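Local coordinates for protein bile salt hydrolase/transferase (Clostridium perfringens, PDB 2RLC) that hydrolyses the amide bond of glycine- and taurine-conjugated bile salts, releasing bile acids, and can also join bile acids to amines, at residues Ala78-Pro83 and Gly170-Ser175; Leu141-Ser146 and Ile153-Thr158. All coordinates share one frame; numbering follows the deposited sequence.

Both contacts are buried, with centres about 8 Å apart, and both touch the cholate. Strands 76-81 and 141-146 are neighbours in one antiparallel sheet, so contact 2 continues the sheet that supplies one side of contact 1. Contact 2 is regular: four backbone hydrogen bonds and a layer of apolar side chains join two adjacent strands of that sheet. Contact 1 is irregular and more polar. It brings strand 76-81 against residues following strand 171-172, which belongs to the other sheet, and side chains make its bonds. His142 of contact 2 links the two, through its ring nitrogen ND1 to Leu80 O and by stacking on Phe82.

Contact 1: residues Ala78-Pro83 and Gly170-Ser175; sequences AGLNFP and GVLTNS. With GLY (glycine), chain E; CHD (cholic acid), chain D.
Asn174 carries its amide beside its own backbone N (chi1 -47°), which brings the group to Asn81; the turn about the next bond presents ND2 to Asn81 O. Ser175 has its hydroxyl turned the same way (chi1 -61°), and OG meets the carbonyl of Pro83. The bond from Asn174 ND2 to Asn81 O is 2.8 Å long and fairly straight, 162° at the hydrogen. The acceptor lies close to the plane of the Asn174 amide, while the donor is tilted from the carbonyl plane of Asn81. Ser175 OG donates to Pro83 O at 2.6 Å, in the carbonyl plane and on a lone pair. The same OG lies 3.3 Å from Pro83 CD and approaches Phe82 CD1 obliquely, so proline ring and phenyl ring border the hydroxyl.

This is the active site of an Ntn-hydrolase, where the two β-sheets of the fold face each other. Cys1, the probable nucleophile as in Ntn-hydrolases, is oxidised here to cysteinesulfonic acid. Its N is hydrogen-bonded to Asn174 OD1, and its sulfonate oxygen OD3 to Asn81 N. Asn174 OD1 also bonds Arg227, so the two ends of this amide have separate tasks.

The product glycine lies between the two asparagines. Its N gives a weak bond of 3.3 Å to Asn174 OD1. Its carboxylate oxygen OXT takes a weak one of 3.2 Å from Asn81 ND2. Asn81 also binds taurine. Cholate O26 is 3.3 Å from Gly79 O without a hydrogen bond between them; Gly79 O is bonded to Arg17 NH2. Leu80 CD2 lies 3.3 Å from the carbonyl oxygen Thr173 O; its apolar partner is Leu172, with CD2 4.4 Å from Leu172 CG. Leu172 in turn lies on His142 and Met144 of strand 141-146.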
ATOM      1  N   ALA A  78      -7.504 -27.638 -12.516  1.00 10.33           N
ATOM      2  CA  ALA A  78      -6.720 -26.636 -13.231  1.00 10.84           C
ATOM      3  C   ALA A  78      -5.272 -26.678 -12.779  1.00 11.02           C
ATOM      4  O   ALA A  78      -4.992 -26.794 -11.585  1.00 11.17           O
ATOM      5  CB  ALA A  78      -7.307 -25.238 -13.022  1.00 10.61           C
ATOM      6  N   GLY A  79      -4.358 -26.595 -13.741  1.00 11.40           N
ATOM      7  CA  GLY A  79      -2.933 -26.501 -13.455  1.00 11.96           C
ATOM      8  C   GLY A  79      -2.471 -25.061 -13.559  1.00 12.47           C
ATOM      9  O   GLY A  79      -2.709 -24.396 -14.572  1.00 12.28           O
ATOM     10  N   LEU A  80      -1.823 -24.578 -12.503  1.00 12.93           N
ATOM     11  CA  LEU A  80      -1.340 -23.199 -12.441  1.00 13.71           C
ATOM     12  C   LEU A  80       0.163 -23.177 -12.175  1.00 14.36           C
ATOM     13  O   LEU A  80       0.693 -24.075 -11.517  1.00 14.17           O
ATOM     14  CB  LEU A  80      -2.091 -22.405 -11.359  1.00 13.72           C
ATOM     15  CG  LEU A  80      -3.560 -21.998 -11.572  1.00 13.70           C
ATOM     16  CD1 LEU A  80      -4.524 -23.183 -11.515  1.00 14.53           C
ATOM     17  CD2 LEU A  80      -3.975 -20.955 -10.541  1.00 13.70           C
ATOM     18  N   ASN A  81       0.840 -22.152 -12.692  1.00 15.26           N
ATOM     19  CA  ASN A  81       2.285 -21.999 -12.525  1.00 16.32           C
ATOM     20  C   ASN A  81       2.688 -21.965 -11.052  1.00 16.75           C
ATOM     21  O   ASN A  81       2.015 -21.341 -10.231  1.00 16.70           O
ATOM     22  CB  ASN A  81       2.781 -20.738 -13.246  1.00 16.56           C
ATOM     23  CG  ASN A  81       4.285 -20.740 -13.468  1.00 17.41           C
ATOM     24  OD1 ASN A  81       4.872 -21.757 -13.844  1.00 18.89           O
ATOM     25  ND2 ASN A  81       4.917 -19.592 -13.246  1.00 18.85           N
ATOM     26  N   PHE A  82       3.780 -22.652 -10.725  1.00 17.59           N
ATOM     27  CA  PHE A  82       4.235 -22.783  -9.340  1.00 18.45           C
ATOM     28  C   PHE A  82       5.770 -22.855  -9.293  1.00 19.41           C
ATOM     29  O   PHE A  82       6.339 -23.910  -8.995  1.00 19.28           O
ATOM     30  CB  PHE A  82       3.584 -24.022  -8.706  1.00 18.36           C
ATOM     31  CG  PHE A  82       3.754 -24.127  -7.212  1.00 18.45           C
ATOM     32  CD1 PHE A  82       3.387 -23.080  -6.369  1.00 18.23           C
ATOM     33  CD2 PHE A  82       4.237 -25.304  -6.645  1.00 18.47           C
ATOM     34  CE1 PHE A  82       3.533 -23.192  -4.985  1.00 18.63           C
ATOM     35  CE2 PHE A  82       4.385 -25.427  -5.262  1.00 18.43           C
ATOM     36  CZ  PHE A  82       4.033 -24.369  -4.431  1.00 18.31           C
ATOM     37  N   PRO A  83       6.447 -21.730  -9.595  1.00 20.39           N
ATOM     38  CA  PRO A  83       7.911 -21.743  -9.647  1.00 21.36           C
ATOM     39  C   PRO A  83       8.579 -21.700  -8.270  1.00 22.31           C
ATOM     40  O   PRO A  83       7.957 -21.289  -7.287  1.00 22.45           O
ATOM     41  CB  PRO A  83       8.240 -20.475 -10.439  1.00 21.34           C
ATOM     42  CG  PRO A  83       7.113 -19.545 -10.146  1.00 21.03           C
ATOM     43  CD  PRO A  83       5.894 -20.399  -9.912  1.00 20.46           C
ATOM     44  N   GLY A 170     -11.459 -20.700  -1.749  1.00 11.92           N
ATOM     45  CA  GLY A 170     -12.112 -20.780  -3.057  1.00 11.41           C
ATOM     46  C   GLY A 170     -11.256 -20.255  -4.194  1.00 11.15           C
ATOM     47  O   GLY A 170     -11.744 -20.084  -5.318  1.00 11.08           O
ATOM     48  N   VAL A 171      -9.982 -19.997  -3.902  1.00 10.51           N
ATOM     49  CA  VAL A 171      -9.069 -19.379  -4.867  1.00 10.18           C
ATOM     50  C   VAL A 171      -7.666 -19.991  -4.832  1.00  9.95           C
ATOM     51  O   VAL A 171      -7.273 -20.639  -3.858  1.00  9.86           O
ATOM     52  CB  VAL A 171      -8.964 -17.829  -4.681  1.00 10.33           C
ATOM     53  CG1 VAL A 171     -10.343 -17.189  -4.577  1.00 10.17           C
ATOM     54  CG2 VAL A 171      -8.125 -17.471  -3.458  1.00 10.29           C
ATOM     55  N   LEU A 172      -6.918 -19.771  -5.907  1.00  9.62           N
ATOM     56  CA  LEU A 172      -5.516 -20.152  -5.973  1.00  9.53           C
ATOM     57  C   LEU A 172      -4.820 -19.238  -6.971  1.00  9.60           C
ATOM     58  O   LEU A 172      -5.428 -18.810  -7.952  1.00  9.51           O
ATOM     59  CB  LEU A 172      -5.366 -21.617  -6.407  1.00  9.55           C
ATOM     60  CG  LEU A 172      -3.969 -22.253  -6.344  1.00  9.27           C
ATOM     61  CD1 LEU A 172      -3.468 -22.375  -4.906  1.00  9.07           C
ATOM     62  CD2 LEU A 172      -3.961 -23.616  -7.029  1.00  9.43           C
ATOM     63  N   THR A 173      -3.555 -18.925  -6.710  1.00  9.71           N
ATOM     64  CA  THR A 173      -2.743 -18.218  -7.696  1.00  9.95           C
ATOM     65  C   THR A 173      -1.455 -18.988  -7.964  1.00 10.45           C
ATOM     66  O   THR A 173      -1.497 -20.101  -8.485  1.00 10.59           O
ATOM     67  CB  THR A 173      -2.461 -16.740  -7.315  1.00  9.92           C
ATOM     68  OG1 THR A 173      -1.820 -16.676  -6.036  1.00  9.24           O
ATOM     69  CG2 THR A 173      -3.753 -15.912  -7.296  1.00  9.52           C
ATOM     70  N   ASN A 174      -0.317 -18.403  -7.605  1.00 11.09           N
ATOM     71  CA  ASN A 174       0.972 -19.037  -7.830  1.00 11.94           C
ATOM     72  C   ASN A 174       1.770 -19.091  -6.528  1.00 12.36           C
ATOM     73  O   ASN A 174       1.181 -19.159  -5.448  1.00 12.70           O
ATOM     74  CB  ASN A 174       1.733 -18.307  -8.942  1.00 12.01           C
ATOM     75  CG  ASN A 174       0.868 -18.036 -10.167  1.00 13.21           C
ATOM     76  OD1 ASN A 174       0.469 -16.898 -10.420  1.00 14.16           O
ATOM     77  ND2 ASN A 174       0.559 -19.087 -10.919  1.00 13.69           N
ATOM     78  N   SER A 175       3.096 -19.073  -6.632  1.00 12.69           N
ATOM     79  CA  SER A 175       3.978 -19.099  -5.463  1.00 13.25           C
ATOM     80  C   SER A 175       3.791 -17.874  -4.559  1.00 13.38           C
ATOM     81  O   SER A 175       3.418 -16.801  -5.046  1.00 13.43           O
ATOM     82  CB  SER A 175       5.434 -19.222  -5.913  1.00 13.27           C
ATOM     83  OG  SER A 175       5.614 -20.419  -6.641  1.00 14.52           O
TER
HETATM   84  N   GLY E 333       1.516 -15.954 -13.426  1.00 41.67           N
HETATM   85  CA  GLY E 333       2.514 -16.976 -13.173  1.00 41.62           C
HETATM   86  C   GLY E 333       3.684 -16.439 -12.388  1.00 41.61           C
HETATM   87  O   GLY E 333       4.178 -15.341 -12.724  1.00 41.66           O
HETATM   88  OXT GLY E 333       4.111 -17.120 -11.431  1.00 41.50           O
HETATM   89  C1  CHD D 332       4.654 -27.839 -24.558  1.00 30.17           C
HETATM   90  C2  CHD D 332       5.816 -26.965 -24.081  1.00 30.46           C
HETATM   91  C3  CHD D 332       6.954 -27.815 -23.532  1.00 30.48           C
HETATM   92  O3  CHD D 332       7.949 -26.955 -22.972  1.00 30.94           O
HETATM   93  C4  CHD D 332       6.447 -28.761 -22.446  1.00 30.38           C
HETATM   94  C5  CHD D 332       5.209 -29.585 -22.848  1.00 30.20           C
HETATM   95  C6  CHD D 332       4.746 -30.429 -21.650  1.00 30.17           C
HETATM   96  C7  CHD D 332       3.948 -29.657 -20.591  1.00 29.82           C
HETATM   97  O7  CHD D 332       4.862 -28.912 -19.772  1.00 29.91           O
HETATM   98  C8  CHD D 332       2.855 -28.747 -21.182  1.00 29.91           C
HETATM   99  C9  CHD D 332       3.357 -27.914 -22.382  1.00 29.94           C
HETATM  100  C10 CHD D 332       4.069 -28.750 -23.469  1.00 30.15           C
HETATM  101  C11 CHD D 332       2.265 -26.967 -22.925  1.00 29.96           C
HETATM  102  C12 CHD D 332       1.629 -26.085 -21.839  1.00 29.80           C
HETATM  103  O12 CHD D 332       2.580 -25.100 -21.404  1.00 30.05           O
HETATM  104  C13 CHD D 332       1.109 -26.917 -20.653  1.00 29.86           C
HETATM  105  C14 CHD D 332       2.275 -27.767 -20.150  1.00 29.86           C
HETATM  106  C15 CHD D 332       1.862 -28.303 -18.774  1.00 29.73           C
HETATM  107  C16 CHD D 332       0.895 -27.216 -18.260  1.00 29.88           C
HETATM  108  C17 CHD D 332       0.825 -26.141 -19.361  1.00 29.75           C
HETATM  109  C18 CHD D 332      -0.105 -27.755 -21.085  1.00 30.01           C
HETATM  110  C19 CHD D 332       3.097 -29.680 -24.197  1.00 30.38           C
HETATM  111  C20 CHD D 332      -0.448 -25.273 -19.266  1.00 29.82           C
HETATM  112  C21 CHD D 332      -0.505 -24.152 -20.305  1.00 29.57           C
HETATM  113  C22 CHD D 332      -0.659 -24.681 -17.868  1.00 30.11           C
HETATM  114  C23 CHD D 332       0.555 -23.902 -17.348  1.00 30.40           C
HETATM  115  O25 CHD D 332       1.075 -21.687 -16.699  1.00 30.93           O
HETATM  116  C24 CHD D 332       0.175 -22.551 -16.795  1.00 30.66           C
HETATM  117  O26 CHD D 332      -1.010 -22.344 -16.454  1.00 30.77           O

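Contact 2: residues Leu141-Ser146 and Ile153-Thr158. With CHD (cholic acid), chain D.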
ATOM      1  N   LEU A 141       4.366 -26.614 -11.739  1.00 17.06           N
ATOM      2  CA  LEU A 141       2.918 -26.541 -11.547  1.00 15.98           C
ATOM      3  C   LEU A 141       2.429 -26.910 -10.152  1.00 15.27           C
ATOM      4  O   LEU A 141       3.071 -27.672  -9.426  1.00 14.94           O
ATOM      5  CB  LEU A 141       2.200 -27.449 -12.554  1.00 16.02           C
ATOM      6  CG  LEU A 141       2.301 -27.179 -14.056  1.00 16.00           C
ATOM      7  CD1 LEU A 141       1.704 -28.349 -14.819  1.00 15.85           C
ATOM      8  CD2 LEU A 141       1.609 -25.877 -14.433  1.00 15.30           C
ATOM      9  N   HIS A 142       1.284 -26.337  -9.797  1.00 14.17           N
ATOM     10  CA  HIS A 142       0.434 -26.859  -8.737  1.00 13.53           C
ATOM     11  C   HIS A 142      -1.012 -26.847  -9.235  1.00 12.94           C
ATOM     12  O   HIS A 142      -1.329 -26.173 -10.223  1.00 12.70           O
ATOM     13  CB  HIS A 142       0.643 -26.118  -7.403  1.00 13.57           C
ATOM     14  CG  HIS A 142       0.179 -24.692  -7.391  1.00 13.63           C
ATOM     15  ND1 HIS A 142       0.079 -23.919  -8.528  1.00 14.39           N
ATOM     16  CD2 HIS A 142      -0.168 -23.886  -6.359  1.00 13.22           C
ATOM     17  CE1 HIS A 142      -0.336 -22.708  -8.200  1.00 13.28           C
ATOM     18  NE2 HIS A 142      -0.491 -22.661  -6.889  1.00 14.58           N
ATOM     19  N   TRP A 143      -1.875 -27.618  -8.585  1.00 12.48           N
ATOM     20  CA  TRP A 143      -3.213 -27.855  -9.113  1.00 12.23           C
ATOM     21  C   TRP A 143      -4.314 -27.531  -8.123  1.00 12.05           C
ATOM     22  O   TRP A 143      -4.153 -27.714  -6.914  1.00 11.69           O
ATOM     23  CB  TRP A 143      -3.363 -29.308  -9.578  1.00 12.54           C
ATOM     24  CG  TRP A 143      -2.442 -29.685 -10.701  1.00 12.84           C
ATOM     25  CD1 TRP A 143      -2.736 -29.694 -12.034  1.00 13.36           C
ATOM     26  CD2 TRP A 143      -1.077 -30.110 -10.588  1.00 13.12           C
ATOM     27  NE1 TRP A 143      -1.639 -30.095 -12.760  1.00 13.16           N
ATOM     28  CE2 TRP A 143      -0.607 -30.357 -11.898  1.00 13.30           C
ATOM     29  CE3 TRP A 143      -0.208 -30.312  -9.507  1.00 13.43           C
ATOM     30  CZ2 TRP A 143       0.699 -30.794 -12.159  1.00 13.20           C
ATOM     31  CZ3 TRP A 143       1.091 -30.741  -9.766  1.00 13.39           C
ATOM     32  CH2 TRP A 143       1.530 -30.980 -11.084  1.00 13.39           C
HETATM   33  N   MSE A 144      -5.430 -27.043  -8.652  1.00 11.74           N
HETATM   34  CA  MSE A 144      -6.652 -26.903  -7.876  1.00 11.78           C
HETATM   35  C   MSE A 144      -7.690 -27.863  -8.432  1.00 11.38           C
HETATM   36  O   MSE A 144      -7.904 -27.930  -9.644  1.00 11.12           O
HETATM   37  CB  MSE A 144      -7.169 -25.464  -7.911  1.00 11.71           C
HETATM   38  CG  MSE A 144      -8.357 -25.221  -6.998  1.00 11.78           C
HETATM   39 SE   MSE A 144      -8.788 -23.332  -6.864  1.00 13.37          SE
HETATM   40  CE  MSE A 144     -10.563 -23.473  -6.095  1.00 11.68           C
ATOM     41  N   ILE A 145      -8.313 -28.623  -7.539  1.00 11.06           N
ATOM     42  CA  ILE A 145      -9.314 -29.611  -7.925  1.00 10.96           C
ATOM     43  C   ILE A 145     -10.605 -29.293  -7.176  1.00 10.96           C
ATOM     44  O   ILE A 145     -10.576 -28.967  -5.989  1.00 10.67           O
ATOM     45  CB  ILE A 145      -8.835 -31.059  -7.614  1.00 10.91           C
ATOM     46  CG1 ILE A 145      -7.489 -31.338  -8.298  1.00 10.95           C
ATOM     47  CG2 ILE A 145      -9.878 -32.084  -8.045  1.00 11.02           C
ATOM     48  CD1 ILE A 145      -6.749 -32.554  -7.769  1.00 10.88           C
ATOM     49  N   SER A 146     -11.730 -29.376  -7.880  1.00 11.04           N
ATOM     50  CA  SER A 146     -13.025 -28.985  -7.334  1.00 11.37           C
ATOM     51  C   SER A 146     -14.138 -29.820  -7.961  1.00 11.56           C
ATOM     52  O   SER A 146     -14.025 -30.247  -9.109  1.00 11.57           O
ATOM     53  CB  SER A 146     -13.268 -27.494  -7.594  1.00 11.42           C
ATOM     54  OG  SER A 146     -14.273 -26.973  -6.743  1.00 12.17           O
ATOM     55  N   ILE A 153      -9.706 -28.667  -3.365  1.00 12.01           N
ATOM     56  CA  ILE A 153      -8.400 -28.966  -2.779  1.00 12.07           C
ATOM     57  C   ILE A 153      -7.269 -28.378  -3.617  1.00 12.12           C
ATOM     58  O   ILE A 153      -7.458 -28.065  -4.794  1.00 11.98           O
ATOM     59  CB  ILE A 153      -8.167 -30.487  -2.562  1.00 12.03           C
ATOM     60  CG1 ILE A 153      -8.390 -31.272  -3.864  1.00 11.86           C
ATOM     61  CG2 ILE A 153      -9.039 -31.003  -1.413  1.00 11.95           C
ATOM     62  CD1 ILE A 153      -7.814 -32.678  -3.854  1.00 11.99           C
ATOM     63  N   VAL A 154      -6.104 -28.222  -2.994  1.00 12.20           N
ATOM     64  CA  VAL A 154      -4.906 -27.722  -3.667  1.00 12.39           C
ATOM     65  C   VAL A 154      -3.792 -28.757  -3.538  1.00 12.85           C
ATOM     66  O   VAL A 154      -3.509 -29.239  -2.440  1.00 12.74           O
ATOM     67  CB  VAL A 154      -4.450 -26.359  -3.083  1.00 12.42           C
ATOM     68  CG1 VAL A 154      -3.074 -25.953  -3.624  1.00 11.81           C
ATOM     69  CG2 VAL A 154      -5.485 -25.277  -3.381  1.00 12.39           C
ATOM     70  N   VAL A 155      -3.169 -29.084  -4.667  1.00 13.21           N
ATOM     71  CA  VAL A 155      -2.122 -30.100  -4.717  1.00 14.01           C
ATOM     72  C   VAL A 155      -0.770 -29.452  -5.008  1.00 14.57           C
ATOM     73  O   VAL A 155      -0.566 -28.872  -6.078  1.00 14.45           O
ATOM     74  CB  VAL A 155      -2.435 -31.175  -5.793  1.00 13.82           C
ATOM     75  CG1 VAL A 155      -1.367 -32.261  -5.814  1.00 14.04           C
ATOM     76  CG2 VAL A 155      -3.808 -31.780  -5.559  1.00 13.75           C
ATOM     77  N   GLU A 156       0.148 -29.558  -4.049  1.00 15.58           N
ATOM     78  CA  GLU A 156       1.479 -28.975  -4.181  1.00 16.56           C
ATOM     79  C   GLU A 156       2.571 -29.968  -3.792  1.00 17.79           C
ATOM     80  O   GLU A 156       2.642 -30.407  -2.644  1.00 17.54           O
ATOM     81  CB  GLU A 156       1.596 -27.690  -3.350  1.00 16.59           C
ATOM     82  CG  GLU A 156       0.823 -26.508  -3.940  1.00 16.24           C
ATOM     83  CD  GLU A 156       0.819 -25.265  -3.061  1.00 16.16           C
ATOM     84  OE1 GLU A 156       1.407 -25.287  -1.956  1.00 15.17           O
ATOM     85  OE2 GLU A 156       0.214 -24.256  -3.486  1.00 14.80           O
ATOM     86  N   GLN A 157       3.407 -30.323  -4.765  1.00 19.12           N
ATOM     87  CA  GLN A 157       4.533 -31.221  -4.534  1.00 20.84           C
ATOM     88  C   GLN A 157       5.769 -30.424  -4.134  1.00 21.76           C
ATOM     89  O   GLN A 157       6.295 -29.632  -4.923  1.00 21.91           O
ATOM     90  CB  GLN A 157       4.815 -32.063  -5.786  1.00 20.95           C
ATOM     91  CG  GLN A 157       5.956 -33.070  -5.635  1.00 21.95           C
ATOM     92  CD  GLN A 157       5.548 -34.325  -4.893  1.00 23.12           C
ATOM     93  OE1 GLN A 157       5.943 -34.538  -3.746  1.00 25.05           O
ATOM     94  NE2 GLN A 157       4.752 -35.162  -5.541  1.00 23.01           N
ATOM     95  N   THR A 158       6.215 -30.631  -2.898  1.00 23.04           N
ATOM     96  CA  THR A 158       7.457 -30.042  -2.402  1.00 24.29           C
ATOM     97  C   THR A 158       8.535 -31.124  -2.277  1.00 24.93           C
ATOM     98  O   THR A 158       8.309 -32.279  -2.650  1.00 25.13           O
ATOM     99  CB  THR A 158       7.255 -29.343  -1.036  1.00 24.28           C
ATOM    100  OG1 THR A 158       6.770 -30.290  -0.075  1.00 24.87           O
ATOM    101  CG2 THR A 158       6.270 -28.182  -1.157  1.00 24.75           C
TER
HETATM  102  C1  CHD D 332       4.654 -27.839 -24.558  1.00 30.17           C
HETATM  103  C2  CHD D 332       5.816 -26.965 -24.081  1.00 30.46           C
HETATM  104  C3  CHD D 332       6.954 -27.815 -23.532  1.00 30.48           C
HETATM  105  O3  CHD D 332       7.949 -26.955 -22.972  1.00 30.94           O
HETATM  106  C4  CHD D 332       6.447 -28.761 -22.446  1.00 30.38           C
HETATM  107  C5  CHD D 332       5.209 -29.585 -22.848  1.00 30.20           C
HETATM  108  C6  CHD D 332       4.746 -30.429 -21.650  1.00 30.17           C
HETATM  109  C7  CHD D 332       3.948 -29.657 -20.591  1.00 29.82           C
HETATM  110  O7  CHD D 332       4.862 -28.912 -19.772  1.00 29.91           O
HETATM  111  C8  CHD D 332       2.855 -28.747 -21.182  1.00 29.91           C
HETATM  112  C9  CHD D 332       3.357 -27.914 -22.382  1.00 29.94           C
HETATM  113  C10 CHD D 332       4.069 -28.750 -23.469  1.00 30.15           C
HETATM  114  C11 CHD D 332       2.265 -26.967 -22.925  1.00 29.96           C
HETATM  115  C12 CHD D 332       1.629 -26.085 -21.839  1.00 29.80           C
HETATM  116  O12 CHD D 332       2.580 -25.100 -21.404  1.00 30.05           O
HETATM  117  C13 CHD D 332       1.109 -26.917 -20.653  1.00 29.86           C
HETATM  118  C14 CHD D 332       2.275 -27.767 -20.150  1.00 29.86           C
HETATM  119  C15 CHD D 332       1.862 -28.303 -18.774  1.00 29.73           C
HETATM  120  C16 CHD D 332       0.895 -27.216 -18.260  1.00 29.88           C
HETATM  121  C17 CHD D 332       0.825 -26.141 -19.361  1.00 29.75           C
HETATM  122  C18 CHD D 332      -0.105 -27.755 -21.085  1.00 30.01           C
HETATM  123  C19 CHD D 332       3.097 -29.680 -24.197  1.00 30.38           C
HETATM  124  C20 CHD D 332      -0.448 -25.273 -19.266  1.00 29.82           C
HETATM  125  C21 CHD D 332      -0.505 -24.152 -20.305  1.00 29.57           C
HETATM  126  C22 CHD D 332      -0.659 -24.681 -17.868  1.00 30.11           C
HETATM  127  C23 CHD D 332       0.555 -23.902 -17.348  1.00 30.40           C
HETATM  128  O25 CHD D 332       1.075 -21.687 -16.699  1.00 30.93           O
HETATM  129  C24 CHD D 332       0.175 -22.551 -16.795  1.00 30.66           C
HETATM  130  O26 CHD D 332      -1.010 -22.344 -16.454  1.00 30.77           O
HETATM  131  O   HOH W   1       3.101 -29.246  -7.265  1.00 29.44           O
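A β-hairpin joins strands 141-146 and 152-157 as antiparallel neighbours in one of the two sheets of the Ntn-hydrolase fold. Trp143 faces Val155 and Ile145 faces Ile153 as hydrogen-bonded pairs. Met144 and Val154 form the non-hydrogen-bonded pair between them. Each hydrogen-bonded pair exchanges two backbone bonds. Val155 N to Trp143 O is 2.8 Å and nearly straight (171°), and Trp143 N to Val155 O is longer at 3.1 Å. At the end of the ladder a water replaces a direct bond: it donates to Leu141 O and accepts from Gln157 N.

One face of the sheet carries Trp143, Ile145, Ile153 and Val155. Ile153 has CG1 between its backbone N and carbonyl carbon (chi1 54°), and this places CG1 3.8 Å from Ile145 CB. The two isoleucines are flank to flank. Ile145 CD1 reaches on to Val155 CG2, also at 3.8 Å, across the diagonal. Helix 115-122 covers this layer through Val115, Val118 and Leu122. The indole of Trp143 has Leu141 CB over one face, displaced toward the ring's border, while Val155 O comes to its edge. Leu141 then extends to the bile acid, with CD2 3.7 Å from cholate C23.

The other face holds the selenomethionine at position 144 and Val154. Further along, His142 and Glu156 run alongside each other in the same direction, with ring and carboxylate planes 32° apart. Glu156 OE1 is bonded to Phe178 N, and His142 ND1 to Leu80 O, so the polar ends of both are held by other parts of the chain. Glu156 OE2 makes no hydrogen bond to a ring nitrogen of His142; it makes a close carbon-to-oxygen approach at the imidazole edge, near the ring plane, 2.9 Å from His142 CD2.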